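Side-chain contacts in hydrolase (Burkholderia cenocepacia, PDB 4QKU), which probably hydrolyses fumarylacetoacetate to fumarate and acetoacetate, the last step of phenylalanine and tyrosine breakdown, with a divalent metal ion as cofactor: residues B[145-150]-B[252-257]; B[258-263]-B[384-389]. All coordinates share one frame; numbering follows the deposited sequence.

Both contacts use strand 248-259 of the seven-stranded mixed sheet, the second at its end, where helix 260-266 begins. They come in series along the chain: interaction 1 closes at Trp257 and interaction 2 opens at Ser258. Their centres are about 17 Å apart. Interaction 1, near the middle of the chain, joins that strand to strand 147-150 of the same sheet, with two strands between them, and reaches the bound sodium ion. Interaction 2 lies further out and meets the short helix 385-388 beside a sulfate. The end of strand 248-259 supplies two sodium ligands, and the helix that follows it supplies groups that bind the sulfate, consistent with a metal-dependent active site of the FAH family.

Interaction 1: B[145-150]-B[252-257]; sequences PGYTDF and VLLNDW. With NA (sodium ion), chain H.
Segments 145-150 and 252-257 make no backbone bond to each other: they come nearest at the CA atoms of Asp149 and Asp256, 9.0 Å apart, and strands 368-370 and 219-229 lie between their strands in the sheet. Side chains span the distance. Tyr147 reaches across with CG anti to its backbone N (chi1 161°), meeting Leu254 from the opposite direction; its OH is 3.7 Å from Leu254 CD2, and CE1 lies 4.0 Å from CD1 of the same leucine. The phenol plane stands nearly perpendicular, at 88°, to the carboxylate of Asp256. A water joins the two, 2.8 Å from Tyr147 OH, and donates a weak hydrogen bond to Asp256 OD1. That oxygen also binds the sodium ion at 2.4 Å, and the carbonyl O of Trp257 is a second ligand. Lys276, Ala279 and Thr280 complete the site. Asp149 OD2 and Asp256 OD2 approach to 3.2 Å with their carboxylate planes turned 76° apart. Asp149, Asp256 and nearby Glu224 are predicted calcium ligands. Like charges this close would probably repel unless a cation or other donors offset them, consistent with a predicted calcium site beside the sodium, which occupies the position predicted for magnesium.

Interaction 2: B[258-263]-B[384-389]; sequences SARDIQ and SLLELT. With SO4 (sulfate ion), chain J.
The guanidinium of Arg260 is packed against helix 385-388 without a hydrogen bond to it. Leu386 CD2 lies over one face, offset toward the rim and 3.8 Å from Arg260 NE, while Ser258 CB lies over the opposite face, also toward the rim. At the edge, Arg260 NH2 comes within 3.6 Å of Ser384 CB. Arg260 NE forms a salt bridge with Asp220, which also accepts from the backbone N of Leu386; NH2 pairs with Glu222, and NH1 donates to Gln263 OE1 at 3.0 Å, on a lone pair in the carbonyl plane. A bend at chi2 (-56°) turns the arginine back alongside Gln263. This pair lines an anion pocket, where sulfate O3 accepts from Arg260 NH1 at 2.8 Å and from Gln263 NE2 at 3.1 Å; His156, the predicted proton acceptor, and Lys276 also bind the ion. Gln263 is predicted to bind substrate, so the sulfate may mark part of this FAH-family enzyme's substrate site. Beside the arginine's NH2, Ser384 N-caps the short helix: its OG accepts from Glu387 N at 3.2 Å and donates to Glu387 OE2 at 2.9 Å. OE2 is also hydrogen-bonded to His156 ND1, linking cap to pocket.

Interaction 1: B[145-150]-B[252-257]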
ATOM      1  N   PRO B 145       2.429   2.384   6.605  1.00 16.60           N
ATOM      2  CA  PRO B 145       1.187   1.690   6.317  1.00 16.14           C
ATOM      3  C   PRO B 145       0.835   1.781   4.836  1.00 15.10           C
ATOM      4  O   PRO B 145       0.313   0.828   4.275  1.00 15.24           O
ATOM      5  CB  PRO B 145       0.158   2.436   7.184  1.00 16.45           C
ATOM      6  CG  PRO B 145       0.971   3.148   8.201  1.00 16.64           C
ATOM      7  CD  PRO B 145       2.178   3.567   7.428  1.00 16.45           C
ATOM      8  N   GLY B 146       1.093   2.923   4.225  1.00 13.78           N
ATOM      9  CA  GLY B 146       0.830   3.098   2.803  1.00 13.21           C
ATOM     10  C   GLY B 146       1.879   4.019   2.213  1.00 12.37           C
ATOM     11  O   GLY B 146       2.454   4.806   2.918  1.00 11.68           O
ATOM     12  N   TYR B 147       2.124   3.875   0.915  1.00 12.16           N
ATOM     13  CA  TYR B 147       3.073   4.681   0.192  1.00 12.01           C
ATOM     14  C   TYR B 147       2.418   5.124  -1.110  1.00 12.11           C
ATOM     15  O   TYR B 147       2.017   4.307  -1.918  1.00 12.01           O
ATOM     16  CB  TYR B 147       4.354   3.901  -0.075  1.00 12.26           C
ATOM     17  CG  TYR B 147       5.247   4.424  -1.191  1.00 12.54           C
ATOM     18  CD1 TYR B 147       5.510   5.785  -1.331  1.00 12.50           C
ATOM     19  CD2 TYR B 147       5.912   3.530  -2.046  1.00 12.80           C
ATOM     20  CE1 TYR B 147       6.354   6.256  -2.318  1.00 12.77           C
ATOM     21  CE2 TYR B 147       6.763   3.996  -3.047  1.00 13.20           C
ATOM     22  CZ  TYR B 147       6.982   5.361  -3.180  1.00 13.04           C
ATOM     23  OH  TYR B 147       7.817   5.814  -4.199  1.00 13.25           O
ATOM     24  N   THR B 148       2.278   6.439  -1.260  1.00 12.34           N
ATOM     25  CA  THR B 148       1.704   7.043  -2.423  1.00 12.44           C
ATOM     26  C   THR B 148       2.791   7.847  -3.058  1.00 12.51           C
ATOM     27  O   THR B 148       3.620   8.389  -2.351  1.00 12.52           O
ATOM     28  CB  THR B 148       0.574   7.990  -2.017  1.00 12.60           C
ATOM     29  OG1 THR B 148      -0.297   7.302  -1.113  1.00 12.85           O
ATOM     30  CG2 THR B 148      -0.177   8.476  -3.225  1.00 12.54           C
ATOM     31  N   ASP B 149       2.780   7.924  -4.377  1.00 12.77           N
ATOM     32  CA  ASP B 149       3.801   8.616  -5.111  1.00 13.79           C
ATOM     33  C   ASP B 149       3.184   9.527  -6.179  1.00 13.81           C
ATOM     34  O   ASP B 149       2.393   9.069  -7.008  1.00 13.42           O
ATOM     35  CB  ASP B 149       4.786   7.636  -5.771  1.00 15.15           C
ATOM     36  CG  ASP B 149       6.090   8.318  -6.222  1.00 16.52           C
ATOM     37  OD1 ASP B 149       6.362   9.436  -5.766  1.00 16.25           O
ATOM     38  OD2 ASP B 149       6.864   7.699  -6.995  1.00 19.62           O
ATOM     39  N   PHE B 150       3.555  10.814  -6.132  1.00 13.24           N
ATOM     40  CA  PHE B 150       2.954  11.789  -6.978  1.00 13.27           C
ATOM     41  C   PHE B 150       3.778  12.036  -8.224  1.00 13.52           C
ATOM     42  O   PHE B 150       4.567  11.207  -8.622  1.00 13.10           O
ATOM     43  CB  PHE B 150       2.650  13.038  -6.178  1.00 13.34           C
ATOM     44  CG  PHE B 150       1.518  12.849  -5.206  1.00 13.29           C
ATOM     45  CD1 PHE B 150       0.217  13.116  -5.585  1.00 13.17           C
ATOM     46  CD2 PHE B 150       1.756  12.353  -3.927  1.00 13.08           C
ATOM     47  CE1 PHE B 150      -0.829  12.928  -4.695  1.00 13.29           C
ATOM     48  CE2 PHE B 150       0.708  12.150  -3.039  1.00 13.16           C
ATOM     49  CZ  PHE B 150      -0.587  12.442  -3.429  1.00 13.20           C
ATOM     50  N   VAL B 252      11.815  13.192   4.033  1.00 15.66           N
ATOM     51  CA  VAL B 252      12.991  12.380   3.801  1.00 14.96           C
ATOM     52  C   VAL B 252      13.327  12.446   2.320  1.00 14.54           C
ATOM     53  O   VAL B 252      12.507  12.902   1.501  1.00 13.83           O
ATOM     54  CB  VAL B 252      12.755  10.889   4.173  1.00 15.22           C
ATOM     55  CG1 VAL B 252      12.548  10.711   5.677  1.00 15.55           C
ATOM     56  CG2 VAL B 252      11.595  10.286   3.397  1.00 14.62           C
ATOM     57  N   LEU B 253      14.500  11.934   1.965  1.00 14.04           N
ATOM     58  CA  LEU B 253      14.858  11.790   0.563  1.00 14.18           C
ATOM     59  C   LEU B 253      14.366  10.438   0.120  1.00 14.61           C
ATOM     60  O   LEU B 253      14.295   9.492   0.921  1.00 14.84           O
ATOM     61  CB  LEU B 253      16.364  11.873   0.369  1.00 14.31           C
ATOM     62  CG  LEU B 253      17.014  13.138   0.919  1.00 14.17           C
ATOM     63  CD1 LEU B 253      18.523  13.034   0.829  1.00 14.42           C
ATOM     64  CD2 LEU B 253      16.537  14.342   0.161  1.00 14.23           C
ATOM     65  N   LEU B 254      14.054  10.328  -1.167  1.00 14.92           N
ATOM     66  CA  LEU B 254      13.387   9.144  -1.692  1.00 14.43           C
ATOM     67  C   LEU B 254      13.901   8.821  -3.095  1.00 14.09           C
ATOM     68  O   LEU B 254      13.785   9.629  -3.994  1.00 13.56           O
ATOM     69  CB  LEU B 254      11.877   9.371  -1.700  1.00 14.52           C
ATOM     70  CG  LEU B 254      10.939   8.186  -2.051  1.00 14.93           C
ATOM     71  CD1 LEU B 254       9.565   8.414  -1.451  1.00 14.82           C
ATOM     72  CD2 LEU B 254      10.777   7.991  -3.548  1.00 15.37           C
ATOM     73  N   ASN B 255      14.490   7.631  -3.240  1.00 14.08           N
ATOM     74  CA  ASN B 255      14.939   7.149  -4.501  1.00 14.18           C
ATOM     75  C   ASN B 255      13.957   6.104  -4.950  1.00 14.49           C
ATOM     76  O   ASN B 255      13.915   5.004  -4.408  1.00 13.80           O
ATOM     77  CB  ASN B 255      16.340   6.552  -4.399  1.00 14.17           C
ATOM     78  CG  ASN B 255      16.916   6.201  -5.761  1.00 14.25           C
ATOM     79  OD1 ASN B 255      16.214   6.243  -6.786  1.00 14.17           O
ATOM     80  ND2 ASN B 255      18.198   5.855  -5.785  1.00 14.33           N
ATOM     81  N   ASP B 256      13.164   6.457  -5.957  1.00 15.32           N
ATOM     82  CA  ASP B 256      12.185   5.533  -6.484  1.00 15.49           C
ATOM     83  C   ASP B 256      12.805   4.782  -7.631  1.00 15.85           C
ATOM     84  O   ASP B 256      12.552   5.092  -8.801  1.00 15.98           O
ATOM     85  CB  ASP B 256      10.910   6.216  -6.944  1.00 15.83           C
ATOM     86  CG  ASP B 256       9.866   5.208  -7.439  1.00 16.27           C
ATOM     87  OD1 ASP B 256       9.959   4.015  -7.062  1.00 16.89           O
ATOM     88  OD2 ASP B 256       8.982   5.583  -8.227  1.00 16.41           O
ATOM     89  N   TRP B 257      13.609   3.784  -7.286  1.00 15.08           N
ATOM     90  CA  TRP B 257      14.288   2.993  -8.293  1.00 15.31           C
ATOM     91  C   TRP B 257      13.294   2.502  -9.312  1.00 15.91           C
ATOM     92  O   TRP B 257      12.223   2.010  -8.942  1.00 16.44           O
ATOM     93  CB  TRP B 257      14.966   1.784  -7.670  1.00 14.68           C
ATOM     94  CG  TRP B 257      15.905   2.057  -6.523  1.00 13.81           C
ATOM     95  CD1 TRP B 257      15.616   1.974  -5.177  1.00 13.14           C
ATOM     96  CD2 TRP B 257      17.267   2.414  -6.615  1.00 13.55           C
ATOM     97  NE1 TRP B 257      16.720   2.267  -4.451  1.00 13.06           N
ATOM     98  CE2 TRP B 257      17.759   2.517  -5.307  1.00 13.30           C
ATOM     99  CE3 TRP B 257      18.145   2.616  -7.685  1.00 13.94           C
ATOM    100  CZ2 TRP B 257      19.075   2.831  -5.039  1.00 13.52           C
ATOM    101  CZ3 TRP B 257      19.461   2.912  -7.415  1.00 13.91           C
ATOM    102  CH2 TRP B 257      19.911   3.032  -6.101  1.00 13.74           C
TER
HETATM  103 NA    NA H 501      11.024   1.894  -6.809  1.00 15.60          NA
HETATM  104  O   HOH W   1       7.317   3.934  -6.144  1.00 26.09           O

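Interaction 2: B[258-263]-B[384-389]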
ATOM      1  N   SER B 258      13.656   2.615 -10.584  1.00 16.71           N
ATOM      2  CA  SER B 258      12.760   2.302 -11.697  1.00 17.01           C
ATOM      3  C   SER B 258      13.457   1.451 -12.757  1.00 17.68           C
ATOM      4  O   SER B 258      14.598   1.737 -13.125  1.00 18.11           O
ATOM      5  CB  SER B 258      12.320   3.596 -12.337  1.00 16.94           C
ATOM      6  OG  SER B 258      11.729   4.461 -11.388  1.00 17.11           O
ATOM      7  N   ALA B 259      12.801   0.393 -13.227  1.00 17.75           N
ATOM      8  CA  ALA B 259      13.308  -0.375 -14.356  1.00 18.97           C
ATOM      9  C   ALA B 259      12.576   0.052 -15.621  1.00 19.55           C
ATOM     10  O   ALA B 259      11.439  -0.354 -15.840  1.00 20.40           O
ATOM     11  CB  ALA B 259      13.123  -1.856 -14.108  1.00 19.28           C
ATOM     12  N   ARG B 260      13.224   0.862 -16.453  1.00 19.89           N
ATOM     13  CA  ARG B 260      12.519   1.556 -17.540  1.00 20.04           C
ATOM     14  C   ARG B 260      12.059   0.662 -18.654  1.00 20.69           C
ATOM     15  O   ARG B 260      11.010   0.928 -19.257  1.00 21.51           O
ATOM     16  CB  ARG B 260      13.374   2.651 -18.162  1.00 20.12           C
ATOM     17  CG  ARG B 260      13.939   3.641 -17.170  1.00 19.75           C
ATOM     18  CD  ARG B 260      12.850   4.263 -16.356  1.00 19.39           C
ATOM     19  NE  ARG B 260      13.254   5.490 -15.680  1.00 19.21           N
ATOM     20  CZ  ARG B 260      12.408   6.238 -14.985  1.00 18.94           C
ATOM     21  NH1 ARG B 260      11.153   5.857 -14.877  1.00 18.42           N
ATOM     22  NH2 ARG B 260      12.809   7.357 -14.396  1.00 19.40           N
ATOM     23  N   ASP B 261      12.791  -0.412 -18.916  1.00 21.45           N
ATOM     24  CA  ASP B 261      12.390  -1.331 -19.990  1.00 22.57           C
ATOM     25  C   ASP B 261      11.197  -2.192 -19.583  1.00 22.70           C
ATOM     26  O   ASP B 261      10.312  -2.475 -20.403  1.00 23.36           O
ATOM     27  CB  ASP B 261      13.554  -2.191 -20.520  1.00 23.49           C
ATOM     28  CG  ASP B 261      14.535  -2.653 -19.445  1.00 24.23           C
ATOM     29  OD1 ASP B 261      14.397  -2.336 -18.236  1.00 24.24           O
ATOM     30  OD2 ASP B 261      15.489  -3.366 -19.840  1.00 25.84           O
ATOM     31  N   ILE B 262      11.170  -2.579 -18.310  1.00 22.54           N
ATOM     32  CA  ILE B 262      10.058  -3.309 -17.722  1.00 22.60           C
ATOM     33  C   ILE B 262       8.808  -2.433 -17.704  1.00 22.26           C
ATOM     34  O   ILE B 262       7.701  -2.890 -18.008  1.00 22.43           O
ATOM     35  CB  ILE B 262      10.398  -3.753 -16.280  1.00 23.51           C
ATOM     36  CG1 ILE B 262      11.567  -4.768 -16.287  1.00 24.69           C
ATOM     37  CG2 ILE B 262       9.174  -4.371 -15.606  1.00 24.30           C
ATOM     38  CD1 ILE B 262      12.098  -5.165 -14.914  1.00 24.85           C
ATOM     39  N   GLN B 263       9.009  -1.173 -17.338  1.00 21.62           N
ATOM     40  CA  GLN B 263       7.943  -0.200 -17.192  1.00 21.12           C
ATOM     41  C   GLN B 263       7.189   0.068 -18.507  1.00 21.56           C
ATOM     42  O   GLN B 263       5.957  -0.103 -18.566  1.00 21.52           O
ATOM     43  CB  GLN B 263       8.547   1.088 -16.681  1.00 20.29           C
ATOM     44  CG  GLN B 263       7.578   2.205 -16.337  1.00 19.75           C
ATOM     45  CD  GLN B 263       8.317   3.463 -15.914  1.00 19.23           C
ATOM     46  OE1 GLN B 263       9.553   3.477 -15.877  1.00 19.41           O
ATOM     47  NE2 GLN B 263       7.578   4.526 -15.606  1.00 18.41           N
ATOM     48  N   SER B 384      16.426  11.968 -13.194  1.00 13.91           N
ATOM     49  CA  SER B 384      16.649  10.567 -13.523  1.00 14.46           C
ATOM     50  C   SER B 384      17.611  10.426 -14.679  1.00 15.58           C
ATOM     51  O   SER B 384      17.797  11.377 -15.430  1.00 16.36           O
ATOM     52  CB  SER B 384      15.329   9.908 -13.900  1.00 14.41           C
ATOM     53  OG  SER B 384      14.879  10.391 -15.139  1.00 14.58           O
ATOM     54  N   LEU B 385      18.214   9.253 -14.851  1.00 16.10           N
ATOM     55  CA  LEU B 385      19.105   9.043 -15.991  1.00 17.23           C
ATOM     56  C   LEU B 385      18.338   8.947 -17.305  1.00 18.27           C
ATOM     57  O   LEU B 385      18.819   9.406 -18.363  1.00 19.26           O
ATOM     58  CB  LEU B 385      19.992   7.823 -15.786  1.00 17.45           C
ATOM     59  CG  LEU B 385      21.103   8.100 -14.781  1.00 17.29           C
ATOM     60  CD1 LEU B 385      21.585   6.831 -14.125  1.00 17.39           C
ATOM     61  CD2 LEU B 385      22.259   8.804 -15.457  1.00 18.04           C
ATOM     62  N   LEU B 386      17.125   8.403 -17.243  1.00 18.62           N
ATOM     63  CA  LEU B 386      16.239   8.435 -18.389  1.00 18.85           C
ATOM     64  C   LEU B 386      16.243   9.848 -18.977  1.00 19.63           C
ATOM     65  O   LEU B 386      16.426  10.010 -20.193  1.00 20.65           O
ATOM     66  CB  LEU B 386      14.822   8.016 -18.005  1.00 17.98           C
ATOM     67  CG  LEU B 386      13.773   8.137 -19.122  1.00 18.00           C
ATOM     68  CD1 LEU B 386      14.127   7.258 -20.305  1.00 18.31           C
ATOM     69  CD2 LEU B 386      12.379   7.827 -18.609  1.00 17.42           C
ATOM     70  N   GLU B 387      16.051  10.856 -18.123  1.00 19.49           N
ATOM     71  CA  GLU B 387      16.040  12.251 -18.574  1.00 20.40           C
ATOM     72  C   GLU B 387      17.455  12.771 -18.908  1.00 21.29           C
ATOM     73  O   GLU B 387      17.675  13.311 -19.984  1.00 22.18           O
ATOM     74  CB  GLU B 387      15.392  13.156 -17.536  1.00 20.07           C
ATOM     75  CG  GLU B 387      13.888  12.968 -17.365  1.00 20.41           C
ATOM     76  CD  GLU B 387      13.377  13.594 -16.081  1.00 20.95           C
ATOM     77  OE1 GLU B 387      12.951  14.768 -16.102  1.00 21.10           O
ATOM     78  OE2 GLU B 387      13.458  12.935 -15.021  1.00 21.58           O
ATOM     79  N   LEU B 388      18.412  12.560 -18.012  1.00 21.23           N
ATOM     80  CA  LEU B 388      19.774  13.072 -18.184  1.00 21.61           C
ATOM     81  C   LEU B 388      20.458  12.579 -19.441  1.00 22.33           C
ATOM     82  O   LEU B 388      21.154  13.331 -20.074  1.00 22.36           O
ATOM     83  CB  LEU B 388      20.665  12.678 -17.005  1.00 21.22           C
ATOM     84  CG  LEU B 388      20.309  13.342 -15.687  1.00 21.10           C
ATOM     85  CD1 LEU B 388      20.876  12.548 -14.523  1.00 20.86           C
ATOM     86  CD2 LEU B 388      20.810  14.783 -15.666  1.00 21.63           C
ATOM     87  N   THR B 389      20.236  11.320 -19.805  1.00 22.96           N
ATOM     88  CA  THR B 389      20.861  10.749 -20.991  1.00 24.02           C
ATOM     89  C   THR B 389      19.897  10.654 -22.165  1.00 24.73           C
ATOM     90  O   THR B 389      20.234  10.085 -23.199  1.00 25.17           O
ATOM     91  CB  THR B 389      21.404   9.353 -20.706  1.00 23.86           C
ATOM     92  OG1 THR B 389      20.330   8.416 -20.723  1.00 24.13           O
ATOM     93  CG2 THR B 389      22.067   9.312 -19.350  1.00 23.94           C
TER
HETATM   94  S   SO4 J 503       8.038   8.213 -14.366  1.00 45.14           S
HETATM   95  O1  SO4 J 503       6.589   8.131 -14.074  1.00 48.59           O
HETATM   96  O2  SO4 J 503       8.624   9.291 -13.549  1.00 45.83           O
HETATM   97  O3  SO4 J 503       8.733   6.945 -14.038  1.00 44.85           O
HETATM   98  O4  SO4 J 503       8.183   8.484 -15.815  1.00 49.01           O